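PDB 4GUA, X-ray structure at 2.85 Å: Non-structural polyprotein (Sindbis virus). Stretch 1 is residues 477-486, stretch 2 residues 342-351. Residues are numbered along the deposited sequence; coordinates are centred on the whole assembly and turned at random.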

# COMPACT_ATOMS: atom_id res chain seq x y z
N THR A 477 10.13 -0.47 -8.88
CA THR A 477 10.79 0.82 -9.08
C THR A 477 10.34 1.49 -10.39
O THR A 477 9.59 0.92 -11.17
CB THR A 477 12.32 0.66 -9.16
OG1 THR A 477 12.68 0.00 -10.38
CG2 THR A 477 12.84 -0.14 -7.98
N ASP A 478 10.79 2.73 -10.60
CA ASP A 478 10.58 3.44 -11.86
C ASP A 478 11.79 3.38 -12.79
O ASP A 478 11.81 4.02 -13.83
CB ASP A 478 10.21 4.90 -11.58
CG ASP A 478 8.82 5.04 -11.00
OD1 ASP A 478 7.95 4.22 -11.34
OD2 ASP A 478 8.61 5.98 -10.20
N ALA A 479 12.81 2.63 -12.39
CA ALA A 479 14.08 2.62 -13.09
C ALA A 479 14.09 1.73 -14.33
O ALA A 479 13.44 0.69 -14.36
CB ALA A 479 15.19 2.19 -12.14
N ASP A 480 14.82 2.16 -15.36
CA ASP A 480 15.15 1.29 -16.49
C ASP A 480 16.25 0.35 -16.02
O ASP A 480 17.26 0.80 -15.47
CB ASP A 480 15.64 2.12 -17.68
CG ASP A 480 14.51 2.80 -18.42
OD1 ASP A 480 13.41 2.23 -18.52
OD2 ASP A 480 14.73 3.93 -18.92
N VAL A 481 16.08 -0.94 -16.26
CA VAL A 481 17.03 -1.93 -15.76
C VAL A 481 17.79 -2.61 -16.88
O VAL A 481 17.21 -3.07 -17.86
CB VAL A 481 16.32 -3.01 -14.91
CG1 VAL A 481 17.31 -4.07 -14.46
CG2 VAL A 481 15.65 -2.37 -13.71
N THR A 482 19.11 -2.64 -16.75
CA THR A 482 19.96 -3.36 -17.68
C THR A 482 20.69 -4.49 -16.94
O THR A 482 21.54 -4.25 -16.09
CB THR A 482 20.99 -2.43 -18.33
OG1 THR A 482 20.30 -1.42 -19.07
CG2 THR A 482 21.89 -3.22 -19.27
N ILE A 483 20.31 -5.73 -17.28
CA ILE A 483 20.93 -6.92 -16.72
C ILE A 483 22.18 -7.29 -17.53
O ILE A 483 22.10 -7.53 -18.74
CB ILE A 483 19.94 -8.09 -16.73
CG1 ILE A 483 18.65 -7.70 -16.00
CG2 ILE A 483 20.55 -9.33 -16.11
CD1 ILE A 483 17.55 -8.72 -16.09
N TYR A 484 23.32 -7.34 -16.84
CA TYR A 484 24.60 -7.64 -17.48
C TYR A 484 24.93 -9.08 -17.18
O TYR A 484 24.82 -9.50 -16.04
CB TYR A 484 25.69 -6.72 -16.92
CG TYR A 484 25.75 -5.37 -17.58
CD1 TYR A 484 24.76 -4.42 -17.35
CD2 TYR A 484 26.79 -5.03 -18.43
CE1 TYR A 484 24.80 -3.18 -17.95
CE2 TYR A 484 26.84 -3.79 -19.04
CZ TYR A 484 25.85 -2.87 -18.80
OH TYR A 484 25.90 -1.63 -19.41
N CYS A 485 25.31 -9.84 -18.20
CA CYS A 485 25.63 -11.24 -17.93
C CYS A 485 26.74 -11.93 -18.72
O CYS A 485 26.82 -11.84 -19.94
CB CYS A 485 24.36 -12.06 -18.11
SG CYS A 485 23.50 -11.71 -19.66
N LEU A 486 27.63 -12.55 -17.95
CA LEU A 486 28.04 -13.93 -18.18
C LEU A 486 28.25 -14.38 -19.63
O LEU A 486 29.03 -13.80 -20.39
CB LEU A 486 27.00 -14.84 -17.52
CG LEU A 486 26.84 -14.72 -16.00
CD1 LEU A 486 25.44 -15.06 -15.61
CD2 LEU A 486 27.83 -15.64 -15.29
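Stretch 2 342-351: AAPSYRTKRE

Parallel β-strands bond in a characteristic way: residues of one strand alternate between offering both their NH and CO groups to the neighbour and offering neither. The Sindbis virus polyprotein gives a compact example. Residues 346-349 form an extended strand beside strand 480-484, running in the same direction with the axes 28° apart. V481 pairs with Y346, T482 with R347, I483 with T348 and Y484 with K349. The ladder is built from V481 N to S345 O (2.9 Å), R347 N to V481 O (2.9 Å), I483 N to R347 O (3.0 Å), K349 N to I483 O (3.0 Å) and C485 N to K349 O (3.1 Å).

Side chains finish the fit, and K349 and P344 have the most surface covered. K349 shares a sheet face with Y484 and T482; its CB lies over the Y484 ring, 3.9 Å from the centroid of the six ring atoms CG to CZ, while its CG packs 3.6 Å from T482 CG2. P344, ahead of the strand, rests on the backbone leading into its partner, with CB 3.4 Å from A479 O and CG 3.5 Å from D478 O. Next to it, S345 N donates to D480 OD1 at 3.0 Å, securing the entry to the ladder. On the face shared by V481 and Y346, V481 CB meets Y346 CD2 at 3.7 Å.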

# COMPACT_ATOMS: atom_id res chain seq x y z
N ALA A 342 6.47 7.84 -18.55
CA ALA A 342 7.24 6.95 -19.42
C ALA A 342 7.40 5.62 -18.67
O ALA A 342 7.54 5.60 -17.44
CB ALA A 342 8.58 7.55 -19.75
N ALA A 343 7.42 4.53 -19.42
CA ALA A 343 7.32 3.19 -18.85
C ALA A 343 8.65 2.48 -18.71
O ALA A 343 9.35 2.27 -19.70
CB ALA A 343 6.38 2.34 -19.68
N PRO A 344 9.03 2.12 -17.47
CA PRO A 344 10.33 1.47 -17.28
C PRO A 344 10.44 0.18 -18.08
O PRO A 344 9.42 -0.46 -18.36
CB PRO A 344 10.37 1.17 -15.78
CG PRO A 344 9.30 2.00 -15.17
CD PRO A 344 8.25 2.15 -16.22
N SER A 345 11.66 -0.20 -18.45
CA SER A 345 11.89 -1.40 -19.24
C SER A 345 13.15 -2.16 -18.82
O SER A 345 14.05 -1.61 -18.18
CB SER A 345 11.99 -1.03 -20.72
OG SER A 345 12.94 0.00 -20.91
N TYR A 346 13.20 -3.43 -19.19
CA TYR A 346 14.37 -4.26 -18.97
C TYR A 346 15.12 -4.47 -20.28
O TYR A 346 14.52 -4.52 -21.35
CB TYR A 346 13.95 -5.62 -18.41
CG TYR A 346 13.36 -5.58 -17.01
CD1 TYR A 346 12.01 -5.35 -16.81
CD2 TYR A 346 14.16 -5.80 -15.89
CE1 TYR A 346 11.47 -5.32 -15.53
CE2 TYR A 346 13.63 -5.78 -14.61
CZ TYR A 346 12.28 -5.54 -14.43
OH TYR A 346 11.75 -5.52 -13.16
N ARG A 347 16.44 -4.58 -20.19
CA ARG A 347 17.30 -4.89 -21.33
C ARG A 347 18.43 -5.79 -20.86
O ARG A 347 18.58 -5.99 -19.66
CB ARG A 347 17.88 -3.61 -21.94
N THR A 348 19.18 -6.37 -21.78
CA THR A 348 20.36 -7.16 -21.42
C THR A 348 21.58 -6.69 -22.20
O THR A 348 21.47 -6.20 -23.32
CB THR A 348 20.17 -8.66 -21.70
OG1 THR A 348 19.85 -8.86 -23.09
CG2 THR A 348 19.06 -9.25 -20.83
N LYS A 349 22.75 -6.85 -21.59
CA LYS A 349 24.02 -6.56 -22.25
C LYS A 349 24.97 -7.71 -21.96
O LYS A 349 25.01 -8.22 -20.84
CB LYS A 349 24.61 -5.24 -21.73
CG LYS A 349 23.88 -3.96 -22.16
CD LYS A 349 23.92 -3.73 -23.67
CE LYS A 349 22.80 -2.78 -24.12
NZ LYS A 349 22.61 -2.76 -25.61
N ARG A 350 25.73 -8.12 -22.97
CA ARG A 350 26.75 -9.16 -22.78
C ARG A 350 28.10 -8.54 -22.47
O ARG A 350 29.11 -9.24 -22.38
CB ARG A 350 26.84 -10.05 -24.02
N GLU A 351 28.11 -7.22 -22.28
CA GLU A 351 29.35 -6.47 -22.10
C GLU A 351 29.90 -6.56 -20.67
O GLU A 351 29.29 -7.16 -19.79
CB GLU A 351 29.10 -4.99 -22.43
CG GLU A 351 28.41 -4.74 -23.76
CD GLU A 351 29.38 -4.56 -24.91
OE1 GLU A 351 30.61 -4.48 -24.66
OE2 GLU A 351 28.92 -4.49 -26.07